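Local atomic coordinates of AvrL567-D (Melampsora lini, PDB entry 2QVT), a protein that is an avirulence protein of the flax rust fungus and is probably recognised by flax resistance proteins, its own biochemical activity being unknown. Residues S52-V57 and F69-G74; V84-S89 and R98-V103. All blocks are in the same frame, centred on the assembly; numbering follows the deposited sequence.

Contact 1 of 2, residues S52-V57 and F69-G74; sequences SGLVNV and FKWIGG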
ATOM      1  N   SER A  52       1.271   9.345  -4.861  1.00 23.34           N
ATOM      2  CA  SER A  52       2.152  10.046  -5.752  1.00 24.46           C
ATOM      3  C   SER A  52       1.492  10.533  -7.069  1.00 24.43           C
ATOM      4  O   SER A  52       2.201  10.752  -8.038  1.00 24.86           O
ATOM      5  CB  SER A  52       3.346   9.151  -6.088  1.00 25.08           C
ATOM      6  OG  SER A  52       4.085   8.778  -4.943  1.00 26.95           O
ATOM      7  N   GLY A  53       0.169  10.693  -7.120  1.00 23.68           N
ATOM      8  CA  GLY A  53      -0.456  11.030  -8.389  1.00 24.04           C
ATOM      9  C   GLY A  53      -0.493   9.919  -9.461  1.00 24.28           C
ATOM     10  O   GLY A  53      -0.936  10.160 -10.587  1.00 23.68           O
ATOM     11  N   LEU A  54      -0.084   8.695  -9.115  1.00 23.83           N
ATOM     12  CA  LEU A  54       0.155   7.636 -10.113  1.00 24.23           C
ATOM     13  C   LEU A  54      -0.669   6.347  -9.920  1.00 24.10           C
ATOM     14  O   LEU A  54      -1.026   5.691 -10.899  1.00 23.78           O
ATOM     15  CB  LEU A  54       1.641   7.272 -10.146  1.00 23.46           C
ATOM     16  CG  LEU A  54       2.615   8.390 -10.537  1.00 26.96           C
ATOM     17  CD1 LEU A  54       4.053   7.980 -10.234  1.00 26.71           C
ATOM     18  CD2 LEU A  54       2.425   8.882 -12.019  1.00 26.67           C
ATOM     19  N   VAL A  55      -0.981   6.018  -8.658  1.00 23.70           N
ATOM     20  CA  VAL A  55      -1.461   4.694  -8.285  1.00 22.86           C
ATOM     21  C   VAL A  55      -2.637   4.826  -7.303  1.00 22.65           C
ATOM     22  O   VAL A  55      -2.491   5.336  -6.199  1.00 22.02           O
ATOM     23  CB  VAL A  55      -0.275   3.798  -7.701  1.00 22.92           C
ATOM     24  CG1 VAL A  55      -0.801   2.587  -6.925  1.00 23.03           C
ATOM     25  CG2 VAL A  55       0.671   3.309  -8.815  1.00 22.09           C
ATOM     26  N   ASN A  56      -3.811   4.371  -7.726  1.00 22.45           N
ATOM     27  CA  ASN A  56      -4.959   4.312  -6.852  1.00 22.97           C
ATOM     28  C   ASN A  56      -4.874   3.068  -6.031  1.00 22.83           C
ATOM     29  O   ASN A  56      -4.332   2.031  -6.522  1.00 23.51           O
ATOM     30  CB  ASN A  56      -6.246   4.276  -7.651  1.00 24.06           C
ATOM     31  CG  ASN A  56      -6.782   5.676  -7.974  1.00 27.68           C
ATOM     32  OD1 ASN A  56      -6.193   6.723  -7.599  1.00 27.20           O
ATOM     33  ND2 ASN A  56      -7.895   5.695  -8.702  1.00 30.32           N
ATOM     34  N   VAL A  57      -5.393   3.159  -4.796  1.00 21.38           N
ATOM     35  CA  VAL A  57      -5.358   2.035  -3.821  1.00 20.00           C
ATOM     36  C   VAL A  57      -6.770   1.791  -3.285  1.00 20.54           C
ATOM     37  O   VAL A  57      -7.498   2.710  -3.123  1.00 21.71           O
ATOM     38  CB  VAL A  57      -4.376   2.335  -2.653  1.00 19.35           C
ATOM     39  CG1 VAL A  57      -4.212   1.150  -1.675  1.00 15.50           C
ATOM     40  CG2 VAL A  57      -3.009   2.845  -3.188  1.00 16.11           C
ATOM     41  N   PHE A  69      -3.994  -2.269  -6.092  1.00 20.69           N
ATOM     42  CA  PHE A  69      -3.362  -1.165  -6.757  1.00 21.39           C
ATOM     43  C   PHE A  69      -3.811  -1.115  -8.209  1.00 21.98           C
ATOM     44  O   PHE A  69      -4.043  -2.162  -8.836  1.00 22.73           O
ATOM     45  CB  PHE A  69      -1.853  -1.333  -6.667  1.00 20.17           C
ATOM     46  CG  PHE A  69      -1.371  -1.385  -5.259  1.00 23.53           C
ATOM     47  CD1 PHE A  69      -1.176  -0.193  -4.525  1.00 20.12           C
ATOM     48  CD2 PHE A  69      -1.148  -2.610  -4.627  1.00 23.36           C
ATOM     49  CE1 PHE A  69      -0.753  -0.231  -3.240  1.00 18.96           C
ATOM     50  CE2 PHE A  69      -0.715  -2.639  -3.307  1.00 21.62           C
ATOM     51  CZ  PHE A  69      -0.534  -1.437  -2.615  1.00 20.87           C
ATOM     52  N   LYS A  70      -3.965   0.107  -8.711  1.00 22.54           N
ATOM     53  CA  LYS A  70      -4.185   0.328 -10.105  1.00 23.73           C
ATOM     54  C   LYS A  70      -3.417   1.552 -10.590  1.00 24.19           C
ATOM     55  O   LYS A  70      -3.599   2.663 -10.048  1.00 24.97           O
ATOM     56  CB  LYS A  70      -5.684   0.513 -10.397  1.00 24.90           C
ATOM     57  CG  LYS A  70      -6.009   0.582 -11.904  1.00 26.52           C
ATOM     58  CD  LYS A  70      -7.472   0.825 -12.125  1.00 30.67           C
ATOM     59  CE  LYS A  70      -8.245  -0.423 -12.022  1.00 31.92           C
ATOM     60  NZ  LYS A  70      -9.662  -0.178 -12.475  1.00 35.03           N
ATOM     61  N   TRP A  71      -2.608   1.366 -11.624  1.00 23.12           N
ATOM     62  CA  TRP A  71      -1.998   2.501 -12.335  1.00 24.65           C
ATOM     63  C   TRP A  71      -3.002   3.486 -12.959  1.00 24.56           C
ATOM     64  O   TRP A  71      -3.755   3.130 -13.845  1.00 23.96           O
ATOM     65  CB  TRP A  71      -1.024   2.005 -13.440  1.00 23.74           C
ATOM     66  CG  TRP A  71      -0.248   3.145 -14.130  1.00 24.24           C
ATOM     67  CD1 TRP A  71      -0.538   3.722 -15.351  1.00 24.21           C
ATOM     68  CD2 TRP A  71       0.890   3.844 -13.620  1.00 20.48           C
ATOM     69  NE1 TRP A  71       0.383   4.699 -15.638  1.00 23.00           N
ATOM     70  CE2 TRP A  71       1.272   4.794 -14.603  1.00 23.04           C
ATOM     71  CE3 TRP A  71       1.659   3.730 -12.447  1.00 22.40           C
ATOM     72  CZ2 TRP A  71       2.370   5.657 -14.436  1.00 22.35           C
ATOM     73  CZ3 TRP A  71       2.759   4.576 -12.288  1.00 23.10           C
ATOM     74  CH2 TRP A  71       3.095   5.534 -13.274  1.00 23.54           C
ATOM     75  N   ILE A  72      -2.942   4.752 -12.548  1.00 26.45           N
ATOM     76  CA  ILE A  72      -3.801   5.777 -13.165  1.00 28.12           C
ATOM     77  C   ILE A  72      -2.979   6.900 -13.767  1.00 30.36           C
ATOM     78  O   ILE A  72      -3.537   7.949 -14.068  1.00 31.28           O
ATOM     79  CB  ILE A  72      -4.924   6.342 -12.203  1.00 27.62           C
ATOM     80  CG1 ILE A  72      -4.364   6.879 -10.872  1.00 26.30           C
ATOM     81  CG2 ILE A  72      -5.983   5.239 -11.938  1.00 26.00           C
ATOM     82  CD1 ILE A  72      -3.548   8.185 -10.916  1.00 24.59           C
ATOM     83  N   GLY A  73      -1.660   6.697 -13.887  1.00 32.40           N
ATOM     84  CA  GLY A  73      -0.758   7.726 -14.383  1.00 35.14           C
ATOM     85  C   GLY A  73      -0.685   7.910 -15.908  1.00 38.06           C
ATOM     86  O   GLY A  73       0.225   8.581 -16.408  1.00 38.82           O
ATOM     87  N   GLY A  74      -1.624   7.355 -16.671  1.00 39.77           N
ATOM     88  CA  GLY A  74      -1.540   7.457 -18.124  1.00 42.46           C
ATOM     89  C   GLY A  74      -0.363   6.718 -18.756  1.00 44.48           C
ATOM     90  O   GLY A  74       0.468   6.135 -18.061  1.00 44.71           O
TER
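One face of the Trp71 indole carries Leu54 O, 3.6 Å above the ring plane and away from the ring centre. Gly73 N lies over the same face. At the edge, in the ring plane, Trp71 NE1 gives a nearly straight hydrogen bond to Gly74 O (2.8 Å, N-H...O 175°), which helps fix the rotation of the indole. The Leu54 side chain runs alongside the six-membered ring and points the same way; its CB is 3.6 Å from Trp71 CZ3, and its CD2 meets CH2. The Phe69 ring is met at its edge, near its plane, by Val55 CG1, 3.7 Å from CD1. Val57 CG2 approaches that ring obliquely.

The backbones form an antiparallel hairpin, with Asn56 and Lys70 as a hydrogen-bonded pair. Ile72 N bonds to Leu54 O at 2.7 Å. With chi1 at 54°, Ile72 CG1 sits between backbone N and carbonyl carbon, and CD1 comes within 3.3 Å of Gly53 O. Asn56 crosses Ile72 at about a right angle, and its OD1 hydrogen-bonds to Thr50 OG1.

Leu54 and Val55 together lie opposite Leu51, which makes a classic beta bulge against strand 48-51. Val55 and Val57 pack on Leu146 and Ile144 of strand 141-148.

Contact 2 of 2, residues V84-S89 and R98-V103; sequences VHIAHS and RTLGTV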
ATOM      1  N   VAL A  84       6.324  -0.610  -3.081  1.00 23.78           N
ATOM      2  CA  VAL A  84       5.309  -0.104  -2.166  1.00 23.38           C
ATOM      3  C   VAL A  84       5.872  -0.307  -0.769  1.00 22.80           C
ATOM      4  O   VAL A  84       5.918  -1.420  -0.281  1.00 23.48           O
ATOM      5  CB  VAL A  84       3.971  -0.865  -2.244  1.00 23.14           C
ATOM      6  CG1 VAL A  84       2.947  -0.196  -1.302  1.00 22.81           C
ATOM      7  CG2 VAL A  84       3.459  -0.923  -3.677  1.00 23.72           C
ATOM      8  N   HIS A  85       6.330   0.773  -0.162  1.00 21.67           N
ATOM      9  CA  HIS A  85       6.823   0.753   1.199  1.00 21.41           C
ATOM     10  C   HIS A  85       5.669   0.902   2.204  1.00 21.48           C
ATOM     11  O   HIS A  85       4.672   1.595   1.959  1.00 20.24           O
ATOM     12  CB  HIS A  85       7.850   1.900   1.408  1.00 21.20           C
ATOM     13  CG  HIS A  85       9.236   1.590   0.919  1.00 21.42           C
ATOM     14  ND1 HIS A  85       9.511   0.578   0.014  1.00 24.86           N
ATOM     15  CD2 HIS A  85      10.422   2.160   1.205  1.00 22.06           C
ATOM     16  CE1 HIS A  85      10.808   0.540  -0.238  1.00 22.50           C
ATOM     17  NE2 HIS A  85      11.384   1.486   0.480  1.00 27.82           N
ATOM     18  N   ILE A  86       5.846   0.255   3.351  1.00 20.96           N
ATOM     19  CA  ILE A  86       4.904   0.306   4.415  1.00 20.10           C
ATOM     20  C   ILE A  86       5.680   0.454   5.725  1.00 20.67           C
ATOM     21  O   ILE A  86       6.678  -0.233   5.946  1.00 20.39           O
ATOM     22  CB  ILE A  86       3.992  -0.990   4.436  1.00 21.48           C
ATOM     23  CG1 ILE A  86       2.877  -0.848   5.487  1.00 20.55           C
ATOM     24  CG2 ILE A  86       4.868  -2.327   4.573  1.00 19.99           C
ATOM     25  CD1 ILE A  86       1.698  -1.887   5.332  1.00 16.60           C
ATOM     26  N   ALA A  87       5.187   1.345   6.585  1.00 19.44           N
ATOM     27  CA  ALA A  87       5.648   1.496   7.930  1.00 19.34           C
ATOM     28  C   ALA A  87       5.154   0.427   8.935  1.00 19.57           C
ATOM     29  O   ALA A  87       4.036  -0.114   8.838  1.00 18.48           O
ATOM     30  CB  ALA A  87       5.269   2.957   8.435  1.00 18.90           C
ATOM     31  N   HIS A  88       5.979   0.185   9.952  1.00 20.83           N
ATOM     32  CA  HIS A  88       5.557  -0.595  11.120  1.00 20.37           C
ATOM     33  C   HIS A  88       5.297   0.364  12.299  1.00 21.25           C
ATOM     34  O   HIS A  88       6.041   1.326  12.498  1.00 19.79           O
ATOM     35  CB  HIS A  88       6.644  -1.598  11.500  1.00 20.96           C
ATOM     36  CG  HIS A  88       6.742  -2.777  10.583  1.00 17.17           C
ATOM     37  ND1 HIS A  88       7.378  -3.936  10.957  1.00 19.13           N
ATOM     38  CD2 HIS A  88       6.298  -2.983   9.320  1.00 18.17           C
ATOM     39  CE1 HIS A  88       7.329  -4.815   9.965  1.00 17.04           C
ATOM     40  NE2 HIS A  88       6.673  -4.265   8.958  1.00 16.22           N
ATOM     41  N   SER A  89       4.227   0.104  13.062  1.00 21.93           N
ATOM     42  CA  SER A  89       3.843   0.970  14.180  1.00 22.59           C
ATOM     43  C   SER A  89       4.459   0.518  15.523  1.00 22.81           C
ATOM     44  O   SER A  89       4.552   1.295  16.472  1.00 22.15           O
ATOM     45  CB  SER A  89       2.326   0.996  14.303  1.00 21.47           C
ATOM     46  OG  SER A  89       1.863  -0.329  14.499  1.00 23.70           O
ATOM     47  N   ARG A  98       9.242  -1.286   5.309  1.00 24.66           N
ATOM     48  CA  ARG A  98       9.167  -2.628   4.789  1.00 23.87           C
ATOM     49  C   ARG A  98       8.561  -2.488   3.417  1.00 22.84           C
ATOM     50  O   ARG A  98       8.082  -1.443   3.027  1.00 20.36           O
ATOM     51  CB  ARG A  98       8.264  -3.495   5.678  1.00 23.10           C
ATOM     52  CG  ARG A  98       8.872  -4.568   6.558  1.00 24.08           C
ATOM     53  CD  ARG A  98      10.107  -4.261   7.434  1.00 28.08           C
ATOM     54  NE  ARG A  98      10.062  -3.211   8.447  1.00 26.24           N
ATOM     55  CZ  ARG A  98      10.511  -3.309   9.712  1.00 25.38           C
ATOM     56  NH1 ARG A  98      10.960  -4.439  10.207  1.00 27.22           N
ATOM     57  NH2 ARG A  98      10.489  -2.247  10.509  1.00 23.08           N
ATOM     58  N   THR A  99       8.570  -3.582   2.687  1.00 23.72           N
ATOM     59  CA  THR A  99       7.950  -3.570   1.372  1.00 23.70           C
ATOM     60  C   THR A  99       6.736  -4.525   1.259  1.00 23.13           C
ATOM     61  O   THR A  99       6.693  -5.546   1.955  1.00 22.51           O
ATOM     62  CB  THR A  99       9.030  -3.719   0.264  1.00 23.40           C
ATOM     63  OG1 THR A  99       8.425  -3.520  -1.007  1.00 24.35           O
ATOM     64  CG2 THR A  99       9.719  -5.042   0.310  1.00 24.24           C
ATOM     65  N   LEU A 100       5.712  -4.129   0.473  1.00 23.27           N
ATOM     66  CA  LEU A 100       4.591  -5.032   0.095  1.00 22.88           C
ATOM     67  C   LEU A 100       4.838  -5.792  -1.238  1.00 23.26           C
ATOM     68  O   LEU A 100       4.078  -6.724  -1.617  1.00 22.89           O
ATOM     69  CB  LEU A 100       3.187  -4.320   0.125  1.00 22.04           C
ATOM     70  CG  LEU A 100       2.696  -3.801   1.529  1.00 23.12           C
ATOM     71  CD1 LEU A 100       1.494  -2.854   1.497  1.00 17.68           C
ATOM     72  CD2 LEU A 100       2.425  -4.917   2.568  1.00 17.92           C
ATOM     73  N   GLY A 101       5.903  -5.429  -1.937  1.00 22.89           N
ATOM     74  CA  GLY A 101       6.058  -5.911  -3.302  1.00 23.96           C
ATOM     75  C   GLY A 101       6.087  -4.714  -4.237  1.00 24.64           C
ATOM     76  O   GLY A 101       6.287  -3.578  -3.793  1.00 23.83           O
ATOM     77  N   THR A 102       5.929  -4.965  -5.532  1.00 25.36           N
ATOM     78  CA  THR A 102       6.112  -3.898  -6.499  1.00 26.16           C
ATOM     79  C   THR A 102       4.830  -3.727  -7.250  1.00 25.84           C
ATOM     80  O   THR A 102       4.043  -4.653  -7.357  1.00 25.44           O
ATOM     81  CB  THR A 102       7.302  -4.136  -7.508  1.00 25.93           C
ATOM     82  OG1 THR A 102       7.111  -5.390  -8.155  1.00 30.73           O
ATOM     83  CG2 THR A 102       8.700  -4.106  -6.802  1.00 26.79           C
ATOM     84  N   VAL A 103       4.614  -2.507  -7.737  1.00 25.00           N
ATOM     85  CA  VAL A 103       3.531  -2.251  -8.627  1.00 24.83           C
ATOM     86  C   VAL A 103       4.156  -1.668  -9.901  1.00 26.23           C
ATOM     87  O   VAL A 103       5.302  -1.214  -9.883  1.00 26.43           O
ATOM     88  CB  VAL A 103       2.459  -1.343  -7.957  1.00 24.84           C
ATOM     89  CG1 VAL A 103       1.767  -2.111  -6.803  1.00 21.75           C
ATOM     90  CG2 VAL A 103       3.074  -0.059  -7.467  1.00 23.88           C
TER
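His88 and Arg98 stack flat on each other. The planes of imidazole and guanidinium differ by 8°, and their centres are 3.7 Å apart. Arg98 NE lies over the centre of the imidazole, and His88 ND1 over that of the guanidinium. The arginine chain bends at chi2 (47°) and chi3 (59°), which brings the guanidinium flat over one face of the ring. Its CG also touches the ring, 3.3 Å from His88 NE2. Arg98 NH2 is held by a hydrogen bond to Leu96 O. Phe128 and His129 also meet the His88 ring.

The stack lies at the loop end of an antiparallel hairpin made by strands 81-86 and 98-104. Ile86 and Arg98 are a hydrogen-bonded pair, with both bonds at 2.8 Å (Ile86 N to Arg98 O, Arg98 N to Ile86 O). Val84 O takes Leu100 N at 2.8 Å, and Val84 N reaches Gly101 O at 3.1 Å.

On the buried side, Leu100 lies obliquely across Ile86 and Val84; its CD1 touches Ile86 CD1 (4.0 Å) and Val84 CG1. Val84 and Val103 cross at about a right angle, CG2 to CG1, 3.7 Å apart. Ile86 also packs on Ile144, and Val103 on Leu146, both of strand 141-148.

In the fold
Following the chain from the N terminus, contact 1 comes first. It closes the loop between strands 55-59 and 67-71, with 11 residues between its segments. The chain then enters strand 81-86, and contact 2 closes the connection to strand 98-104, with eight residues between its segments. The contacts are in series; neither nests in nor crosses the other. Contact 1 belongs to the three-stranded sheet and contact 2 to the four-stranded one. Their centres lie about 16 Å apart, yet they touch. Phe69 of contact 1 reaches Val103 CG1 with its CG (3.6 Å) and Val84 CG1 with its CZ (3.9 Å). These apolar contacts join the two sheets, consistent with a beta sandwich.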